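Carbohydrate kinase, FGGY (Rhodospirillum rubrum, PDB 3IFR) probably catalyses the ATP-dependent phosphorylation of D-xylulose, as a member of the FGGY family of carbohydrate kinases. Local coordinates at residues Arg7-Thr16 against Asp74-Met85; Val139-Glu147 against Val200-Ser208. All coordinates share one frame; numbering follows the deposited sequence.

Contact 1: Arg7-Thr16 against Asp74-Met85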
loop_
_atom_site.group_PDB
_atom_site.type_symbol
_atom_site.label_atom_id
_atom_site.label_comp_id
_atom_site.label_asym_id
_atom_site.label_seq_id
_atom_site.Cartn_x
_atom_site.Cartn_y
_atom_site.Cartn_z
ATOM N N ARG A 7 -22.813 18.433 -2.898
ATOM C CA ARG A 7 -22.937 17.162 -2.152
ATOM C C ARG A 7 -21.593 16.711 -1.520
ATOM O O ARG A 7 -20.562 16.620 -2.196
ATOM C CB ARG A 7 -23.607 16.050 -2.998
ATOM C CG ARG A 7 -23.550 14.641 -2.389
ATOM C CD ARG A 7 -24.537 13.585 -3.022
ATOM N NE ARG A 7 -24.016 12.915 -4.239
ATOM C CZ ARG A 7 -23.187 11.853 -4.256
ATOM N NH1 ARG A 7 -22.742 11.285 -3.124
ATOM N NH2 ARG A 7 -22.797 11.342 -5.420
ATOM N N GLN A 8 -21.629 16.425 -0.224
ATOM C CA GLN A 8 -20.443 16.374 0.606
ATOM C C GLN A 8 -20.126 15.001 1.199
ATOM O O GLN A 8 -21.016 14.214 1.507
ATOM C CB GLN A 8 -20.613 17.378 1.740
ATOM C CG GLN A 8 -20.167 18.783 1.412
ATOM C CD GLN A 8 -19.947 19.583 2.649
ATOM O OE1 GLN A 8 -20.201 19.107 3.760
ATOM N NE2 GLN A 8 -19.476 20.793 2.486
ATOM N N VAL A 9 -18.842 14.750 1.409
ATOM C CA VAL A 9 -18.389 13.400 1.689
ATOM C C VAL A 9 -17.071 13.448 2.476
ATOM O O VAL A 9 -16.294 14.372 2.305
ATOM C CB VAL A 9 -18.329 12.614 0.324
ATOM C CG1 VAL A 9 -16.917 12.327 -0.139
ATOM C CG2 VAL A 9 -19.182 11.389 0.371
ATOM N N ILE A 10 -16.827 12.484 3.361
ATOM C CA ILE A 10 -15.590 12.491 4.163
ATOM C C ILE A 10 -14.754 11.231 4.009
ATOM O O ILE A 10 -15.285 10.129 4.063
ATOM C CB ILE A 10 -15.894 12.635 5.662
ATOM C CG1 ILE A 10 -16.398 14.037 6.010
ATOM C CG2 ILE A 10 -14.678 12.270 6.549
ATOM C CD1 ILE A 10 -16.874 14.100 7.423
ATOM N N GLY A 11 -13.446 11.401 3.855
ATOM C CA GLY A 11 -12.528 10.283 4.014
ATOM C C GLY A 11 -11.627 10.462 5.231
ATOM O O GLY A 11 -11.111 11.562 5.506
ATOM N N LEU A 12 -11.422 9.367 5.959
ATOM C CA LEU A 12 -10.590 9.346 7.133
ATOM C C LEU A 12 -9.502 8.271 6.918
ATOM O O LEU A 12 -9.795 7.147 6.520
ATOM C CB LEU A 12 -11.463 8.985 8.339
ATOM C CG LEU A 12 -10.758 8.690 9.683
ATOM C CD1 LEU A 12 -10.024 9.942 10.203
ATOM C CD2 LEU A 12 -11.724 8.192 10.731
ATOM N N ASP A 13 -8.250 8.607 7.198
ATOM C CA ASP A 13 -7.141 7.677 6.975
ATOM C C ASP A 13 -6.376 7.424 8.291
ATOM O O ASP A 13 -5.707 8.316 8.836
ATOM C CB ASP A 13 -6.229 8.218 5.862
ATOM C CG ASP A 13 -4.904 7.465 5.757
ATOM O OD1 ASP A 13 -4.821 6.313 6.214
ATOM O OD2 ASP A 13 -3.935 8.058 5.221
ATOM N N ILE A 14 -6.524 6.207 8.803
ATOM C CA ILE A 14 -5.835 5.761 9.991
ATOM C C ILE A 14 -4.461 5.288 9.535
ATOM O O ILE A 14 -4.239 4.086 9.287
ATOM C CB ILE A 14 -6.572 4.613 10.707
ATOM C CG1 ILE A 14 -7.690 5.147 11.589
ATOM C CG2 ILE A 14 -5.670 3.990 11.714
ATOM C CD1 ILE A 14 -8.760 5.859 10.904
ATOM N N GLY A 15 -3.544 6.244 9.415
ATOM C CA GLY A 15 -2.241 5.991 8.830
ATOM C C GLY A 15 -1.241 5.566 9.863
ATOM O O GLY A 15 -1.521 5.588 11.058
ATOM N N THR A 16 -0.058 5.215 9.412
ATOM C CA THR A 16 0.937 4.689 10.288
ATOM C C THR A 16 1.538 5.742 11.189
ATOM O O THR A 16 1.708 5.492 12.391
ATOM C CB THR A 16 2.065 4.018 9.512
ATOM O OG1 THR A 16 1.621 2.737 9.153
ATOM C CG2 THR A 16 3.295 3.778 10.439
ATOM N N ASP A 74 -21.073 25.431 5.964
ATOM C CA ASP A 74 -20.569 24.606 4.857
ATOM C C ASP A 74 -20.309 23.153 5.310
ATOM O O ASP A 74 -19.437 22.452 4.752
ATOM C CB ASP A 74 -19.324 25.221 4.216
ATOM C CG ASP A 74 -18.988 24.595 2.861
ATOM O OD1 ASP A 74 -17.771 24.403 2.576
ATOM O OD2 ASP A 74 -19.932 24.289 2.067
ATOM N N TRP A 75 -21.079 22.725 6.322
ATOM C CA TRP A 75 -21.002 21.388 6.883
ATOM C C TRP A 75 -22.251 20.575 6.484
ATOM O O TRP A 75 -23.308 20.742 7.062
ATOM C CB TRP A 75 -20.927 21.505 8.415
ATOM C CG TRP A 75 -20.770 20.212 9.194
ATOM C CD1 TRP A 75 -21.657 19.675 10.110
ATOM C CD2 TRP A 75 -19.648 19.313 9.161
ATOM N NE1 TRP A 75 -21.146 18.504 10.634
ATOM C CE2 TRP A 75 -19.919 18.266 10.070
ATOM C CE3 TRP A 75 -18.443 19.298 8.462
ATOM C CZ2 TRP A 75 -19.023 17.218 10.279
ATOM C CZ3 TRP A 75 -17.569 18.249 8.669
ATOM C CH2 TRP A 75 -17.858 17.234 9.563
ATOM N N ARG A 76 -22.149 19.696 5.501
ATOM C CA ARG A 76 -23.305 18.846 5.188
ATOM C C ARG A 76 -22.839 17.471 4.695
ATOM O O ARG A 76 -23.181 17.065 3.599
ATOM C CB ARG A 76 -24.221 19.544 4.164
ATOM C CG ARG A 76 -23.440 20.169 3.011
ATOM C CD ARG A 76 -24.252 20.996 1.951
ATOM N NE ARG A 76 -23.409 22.088 1.446
ATOM C CZ ARG A 76 -22.491 21.952 0.486
ATOM N NH1 ARG A 76 -21.745 22.981 0.111
ATOM N NH2 ARG A 76 -22.320 20.778 -0.115
ATOM N N PRO A 77 -22.019 16.767 5.504
ATOM C CA PRO A 77 -21.462 15.477 5.096
ATOM C C PRO A 77 -22.549 14.422 4.936
ATOM O O PRO A 77 -23.436 14.336 5.784
ATOM C CB PRO A 77 -20.539 15.126 6.275
ATOM C CG PRO A 77 -21.049 15.954 7.390
ATOM C CD PRO A 77 -21.377 17.228 6.743
ATOM N N GLY A 78 -22.453 13.618 3.878
ATOM C CA GLY A 78 -23.515 12.706 3.498
ATOM C C GLY A 78 -23.100 11.247 3.579
ATOM O O GLY A 78 -23.930 10.353 3.431
ATOM N N GLY A 79 -21.816 11.016 3.808
ATOM C CA GLY A 79 -21.303 9.685 4.066
ATOM C C GLY A 79 -19.841 9.746 4.466
ATOM O O GLY A 79 -19.170 10.741 4.211
ATOM N N ILE A 80 -19.334 8.704 5.107
ATOM C CA ILE A 80 -17.914 8.677 5.473
ATOM C C ILE A 80 -17.333 7.305 5.145
ATOM O O ILE A 80 -18.001 6.285 5.320
ATOM C CB ILE A 80 -17.716 8.961 6.955
ATOM C CG1 ILE A 80 -16.258 8.762 7.347
ATOM C CG2 ILE A 80 -18.576 8.040 7.764
ATOM C CD1 ILE A 80 -15.888 9.495 8.577
ATOM N N CYS A 81 -16.115 7.270 4.631
ATOM C CA CYS A 81 -15.402 5.989 4.497
ATOM C C CYS A 81 -14.074 6.062 5.267
ATOM O O CYS A 81 -13.343 7.081 5.224
ATOM C CB CYS A 81 -15.187 5.603 3.026
ATOM S SG CYS A 81 -14.196 4.083 2.752
ATOM N N VAL A 82 -13.766 4.996 5.989
ATOM C CA VAL A 82 -12.518 4.934 6.730
ATOM C C VAL A 82 -11.545 3.956 6.061
ATOM O O VAL A 82 -11.882 2.791 5.825
ATOM C CB VAL A 82 -12.770 4.469 8.174
ATOM C CG1 VAL A 82 -11.480 4.478 8.975
ATOM C CG2 VAL A 82 -13.814 5.359 8.868
ATOM N N THR A 83 -10.321 4.420 5.818
ATOM C CA THR A 83 -9.242 3.581 5.329
ATOM C C THR A 83 -8.084 3.657 6.381
ATOM O O THR A 83 -8.149 4.434 7.353
ATOM C CB THR A 83 -8.819 4.097 3.936
ATOM O OG1 THR A 83 -7.724 3.343 3.404
ATOM C CG2 THR A 83 -8.407 5.561 4.021
ATOM N N GLY A 84 -7.055 2.825 6.199
ATOM C CA GLY A 84 -5.876 2.857 7.029
ATOM C C GLY A 84 -4.927 1.725 6.666
ATOM O O GLY A 84 -5.191 0.935 5.763
HETATM N N MSE A 85 -3.818 1.614 7.391
HETATM C CA MSE A 85 -2.847 0.557 7.099
HETATM C C MSE A 85 -3.414 -0.856 7.387
HETATM O O MSE A 85 -4.311 -1.021 8.206
HETATM C CB MSE A 85 -1.535 0.839 7.830
HETATM C CG MSE A 85 -1.414 0.217 9.224
HETATM SE SE MSE A 85 -2.660 0.822 10.650
HETATM C CE MSE A 85 -1.756 2.465 11.314
#
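Q8 reaches across to the loop that leads into strand 77-84 and ties it down with its side-chain amide. Its CB lies 3.2 Å from R76 O, its CG meets R76 NH2, and its CD lies against R76 CG, at 3.6 Å. OE1 accepts the backbone N of R76 at 2.7 Å, the donor standing above the amide C=O plane, while NE2 gives a nearly straight bond (166°) to D74 O and sits over one face of the R76 guanidinium, which D74 OD2 holds by a salt bridge. A leucine here would probably leave R76 N and D74 O without these mates and the loop freer to move. Past this loop, strands 8-14 and 77-84 run parallel as the central pair of the mixed sheet in the N-terminal actin-like ATPase domain, joined by a backbone ladder that begins with G78 N to Q8 O and ends with M85 N to I14 O. On one face I10 CG2, anti to its own N, meets I80 CD1 at 3.6 Å, and I14 CD1 reaches V82 CG1; helices 52-70 and 163-172 pack on this side. On the other, OG1 of T83 is hydrogen-bonded to A243 O, and helix 437-448 lies against C81 and T83.

Contact 2: Val139-Glu147 against Val200-Ser208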
loop_
_atom_site.group_PDB
_atom_site.type_symbol
_atom_site.label_atom_id
_atom_site.label_comp_id
_atom_site.label_asym_id
_atom_site.label_seq_id
_atom_site.Cartn_x
_atom_site.Cartn_y
_atom_site.Cartn_z
ATOM N N VAL A 139 -2.173 -12.164 9.441
ATOM C CA VAL A 139 -2.808 -12.145 10.758
ATOM C C VAL A 139 -2.575 -13.486 11.495
ATOM O O VAL A 139 -2.250 -13.512 12.685
ATOM C CB VAL A 139 -4.284 -11.886 10.592
ATOM C CG1 VAL A 139 -5.030 -12.058 11.947
ATOM C CG2 VAL A 139 -4.453 -10.476 10.021
ATOM N N THR A 140 -2.699 -14.585 10.750
ATOM C CA THR A 140 -2.421 -15.945 11.239
ATOM C C THR A 140 -1.026 -16.120 11.878
ATOM O O THR A 140 -0.892 -16.743 12.933
ATOM C CB THR A 140 -2.572 -16.938 10.091
ATOM O OG1 THR A 140 -3.950 -16.981 9.689
ATOM C CG2 THR A 140 -2.086 -18.321 10.486
ATOM N N ALA A 141 0.013 -15.602 11.242
ATOM C CA ALA A 141 1.353 -15.668 11.835
ATOM C C ALA A 141 1.406 -14.905 13.163
ATOM O O ALA A 141 1.809 -15.454 14.187
ATOM C CB ALA A 141 2.413 -15.142 10.891
ATOM N N LYS A 142 0.993 -13.639 13.153
ATOM C CA LYS A 142 0.903 -12.895 14.401
ATOM C C LYS A 142 0.041 -13.583 15.459
ATOM O O LYS A 142 0.427 -13.593 16.623
ATOM C CB LYS A 142 0.469 -11.454 14.165
ATOM C CG LYS A 142 1.568 -10.629 13.513
ATOM C CD LYS A 142 0.983 -9.416 12.867
ATOM C CE LYS A 142 2.051 -8.422 12.316
ATOM N NZ LYS A 142 2.382 -8.627 10.882
ATOM N N LEU A 143 -1.086 -14.183 15.074
ATOM C CA LEU A 143 -1.901 -14.964 16.023
ATOM C C LEU A 143 -1.134 -16.145 16.664
ATOM O O LEU A 143 -1.135 -16.283 17.891
ATOM C CB LEU A 143 -3.181 -15.464 15.372
ATOM C CG LEU A 143 -4.503 -14.810 15.755
ATOM C CD1 LEU A 143 -4.315 -13.530 16.524
ATOM C CD2 LEU A 143 -5.435 -14.634 14.504
ATOM N N ARG A 144 -0.460 -16.975 15.855
ATOM C CA ARG A 144 0.347 -18.085 16.391
ATOM C C ARG A 144 1.383 -17.567 17.392
ATOM O O ARG A 144 1.638 -18.217 18.394
ATOM C CB ARG A 144 1.103 -18.818 15.276
ATOM C CG ARG A 144 0.283 -19.648 14.354
ATOM C CD ARG A 144 -0.308 -20.869 15.021
ATOM N NE ARG A 144 -0.908 -21.746 14.021
ATOM C CZ ARG A 144 -0.286 -22.748 13.386
ATOM N NH1 ARG A 144 0.982 -23.042 13.654
ATOM N NH2 ARG A 144 -0.943 -23.461 12.473
ATOM N N TRP A 145 2.010 -16.418 17.105
ATOM C CA TRP A 145 3.021 -15.860 18.014
ATOM C C TRP A 145 2.387 -15.514 19.372
ATOM O O TRP A 145 2.868 -15.901 20.429
ATOM C CB TRP A 145 3.657 -14.613 17.410
ATOM C CG TRP A 145 4.704 -14.007 18.275
ATOM C CD1 TRP A 145 6.055 -14.188 18.174
ATOM C CD2 TRP A 145 4.497 -13.107 19.377
ATOM N NE1 TRP A 145 6.697 -13.473 19.160
ATOM C CE2 TRP A 145 5.766 -12.793 19.902
ATOM C CE3 TRP A 145 3.367 -12.522 19.953
ATOM C CZ2 TRP A 145 5.933 -11.927 20.994
ATOM C CZ3 TRP A 145 3.531 -11.665 21.035
ATOM C CH2 TRP A 145 4.799 -11.388 21.553
ATOM N N ILE A 146 1.297 -14.775 19.325
ATOM C CA ILE A 146 0.551 -14.449 20.504
ATOM C C ILE A 146 0.156 -15.683 21.345
ATOM O O ILE A 146 0.296 -15.675 22.576
ATOM C CB ILE A 146 -0.710 -13.661 20.108
ATOM C CG1 ILE A 146 -0.357 -12.205 19.858
ATOM C CG2 ILE A 146 -1.763 -13.732 21.191
ATOM C CD1 ILE A 146 -1.496 -11.497 19.209
ATOM N N GLU A 147 -0.376 -16.718 20.701
ATOM C CA GLU A 147 -0.744 -17.941 21.416
ATOM C C GLU A 147 0.442 -18.501 22.178
ATOM O O GLU A 147 0.295 -19.017 23.285
ATOM C CB GLU A 147 -1.164 -19.012 20.433
ATOM C CG GLU A 147 -1.125 -20.411 21.001
ATOM C CD GLU A 147 -1.784 -21.396 20.064
ATOM O OE1 GLU A 147 -2.867 -21.850 20.415
ATOM O OE2 GLU A 147 -1.260 -21.688 18.966
ATOM N N VAL A 200 -9.197 -19.957 9.233
ATOM C CA VAL A 200 -9.145 -19.460 10.597
ATOM C C VAL A 200 -8.546 -20.506 11.552
ATOM O O VAL A 200 -7.687 -20.197 12.372
ATOM C CB VAL A 200 -10.537 -18.994 11.067
ATOM C CG1 VAL A 200 -10.446 -18.398 12.430
ATOM C CG2 VAL A 200 -11.091 -17.971 10.090
ATOM N N ALA A 201 -8.956 -21.757 11.414
ATOM C CA ALA A 201 -8.376 -22.831 12.236
ATOM C C ALA A 201 -6.851 -22.811 12.263
ATOM O O ALA A 201 -6.276 -23.087 13.278
ATOM C CB ALA A 201 -8.888 -24.226 11.798
ATOM N N LEU A 202 -6.197 -22.505 11.150
ATOM C CA LEU A 202 -4.739 -22.420 11.142
ATOM C C LEU A 202 -4.146 -21.495 12.240
ATOM O O LEU A 202 -2.998 -21.658 12.660
ATOM C CB LEU A 202 -4.238 -21.898 9.788
ATOM C CG LEU A 202 -3.759 -22.731 8.587
ATOM C CD1 LEU A 202 -2.715 -21.913 7.890
ATOM C CD2 LEU A 202 -3.203 -24.112 8.946
ATOM N N ALA A 203 -4.899 -20.474 12.624
ATOM C CA ALA A 203 -4.427 -19.486 13.579
ATOM C C ALA A 203 -4.859 -19.933 14.984
ATOM O O ALA A 203 -4.592 -19.249 15.981
ATOM C CB ALA A 203 -5.019 -18.080 13.233
ATOM N N HIS A 204 -5.558 -21.071 15.050
ATOM C CA HIS A 204 -5.922 -21.685 16.336
ATOM C C HIS A 204 -6.842 -20.783 17.171
ATOM O O HIS A 204 -6.836 -20.860 18.406
ATOM C CB HIS A 204 -4.675 -22.003 17.181
ATOM C CG HIS A 204 -3.680 -22.909 16.508
ATOM N ND1 HIS A 204 -2.344 -22.946 16.866
ATOM C CD2 HIS A 204 -3.823 -23.814 15.511
ATOM C CE1 HIS A 204 -1.710 -23.826 16.122
ATOM N NE2 HIS A 204 -2.576 -24.365 15.287
ATOM N N ILE A 205 -7.593 -19.906 16.512
ATOM C CA ILE A 205 -8.645 -19.174 17.202
ATOM C C ILE A 205 -9.960 -19.767 16.755
ATOM O O ILE A 205 -10.043 -20.403 15.713
ATOM C CB ILE A 205 -8.651 -17.663 16.874
ATOM C CG1 ILE A 205 -8.808 -17.454 15.364
ATOM C CG2 ILE A 205 -7.369 -17.023 17.309
ATOM C CD1 ILE A 205 -8.819 -16.000 14.882
ATOM N N PRO A 206 -10.995 -19.576 17.561
ATOM C CA PRO A 206 -12.339 -19.998 17.160
ATOM C C PRO A 206 -12.804 -19.120 16.013
ATOM O O PRO A 206 -12.467 -17.940 15.983
ATOM C CB PRO A 206 -13.181 -19.700 18.399
ATOM C CG PRO A 206 -12.398 -18.624 19.129
ATOM C CD PRO A 206 -10.961 -18.998 18.917
ATOM N N PRO A 207 -13.607 -19.690 15.100
ATOM C CA PRO A 207 -14.114 -19.001 13.920
ATOM C C PRO A 207 -15.043 -17.864 14.305
ATOM O O PRO A 207 -15.196 -16.937 13.522
ATOM C CB PRO A 207 -14.886 -20.101 13.154
ATOM C CG PRO A 207 -14.417 -21.407 13.747
ATOM C CD PRO A 207 -14.136 -21.066 15.201
ATOM N N SER A 208 -15.638 -17.905 15.488
ATOM C CA SER A 208 -16.424 -16.761 15.915
ATOM C C SER A 208 -15.516 -15.536 16.121
ATOM O O SER A 208 -15.986 -14.414 16.132
ATOM C CB SER A 208 -17.187 -17.081 17.204
ATOM O OG SER A 208 -16.317 -17.531 18.255
#
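Flat against the guanidinium of R144 lies the imidazole of H204, the two planes only 8° apart, in an offset stack that brings CE1 of H204 to 3.1 Å from NE of R144. The same guanidinium turns its edge to a backbone carbonyl: NH2 of R144 donates to the O of L202 at 2.7 Å, in the carbonyl plane and on a lone pair, while NE also points at this oxygen, though that separation is too short to be trusted. A bend at chi2 (-68°) swings the arginine toward it, and NH2 also forms a salt bridge with E120 of helix 111-120. H204 is fixed a second time at its rim, where ND1 gives a nearly straight bond (170°) of 2.7 Å to the syn lone pair of E147 OE2. H204 closes the type I turn A201-H204 and has a positive phi, which probably helps to aim its ring at the helix. Alongside these polar contacts, A203 CB packs against L143 CD2 at 3.7 Å and beside T140, and I205 CD1 meets the same leucine methyl. The loop after helix 197-201 thus docks on helix 139-149 through a small apolar patch bordered by polar and charged groups. With E147 accepting from ND1, the imidazole is likely to be drawn toward the protonated form, although the stacked arginine would probably oppose this, an effect perhaps partly offset by E120.

Overall arrangement
As a worked example of how chemistry follows place in a fold, the two contacts contrast well, though both belong to the N-terminal FGGY domain. Contact 1 joins neighbouring strands in the middle of a sheet and is largely buried; its bonds are mostly backbone to backbone, one face is apolar and the other carries D13 and T83. Contact 2 lies farther from the centre of the chain and seats a loop on a helix; side chains make all of its cross-segment bonds, and although most of its touching residues are buried, H204 is exposed. The contacts share no helix or strand. Their centres are about 31 Å apart, their nearest atoms about 10 Å.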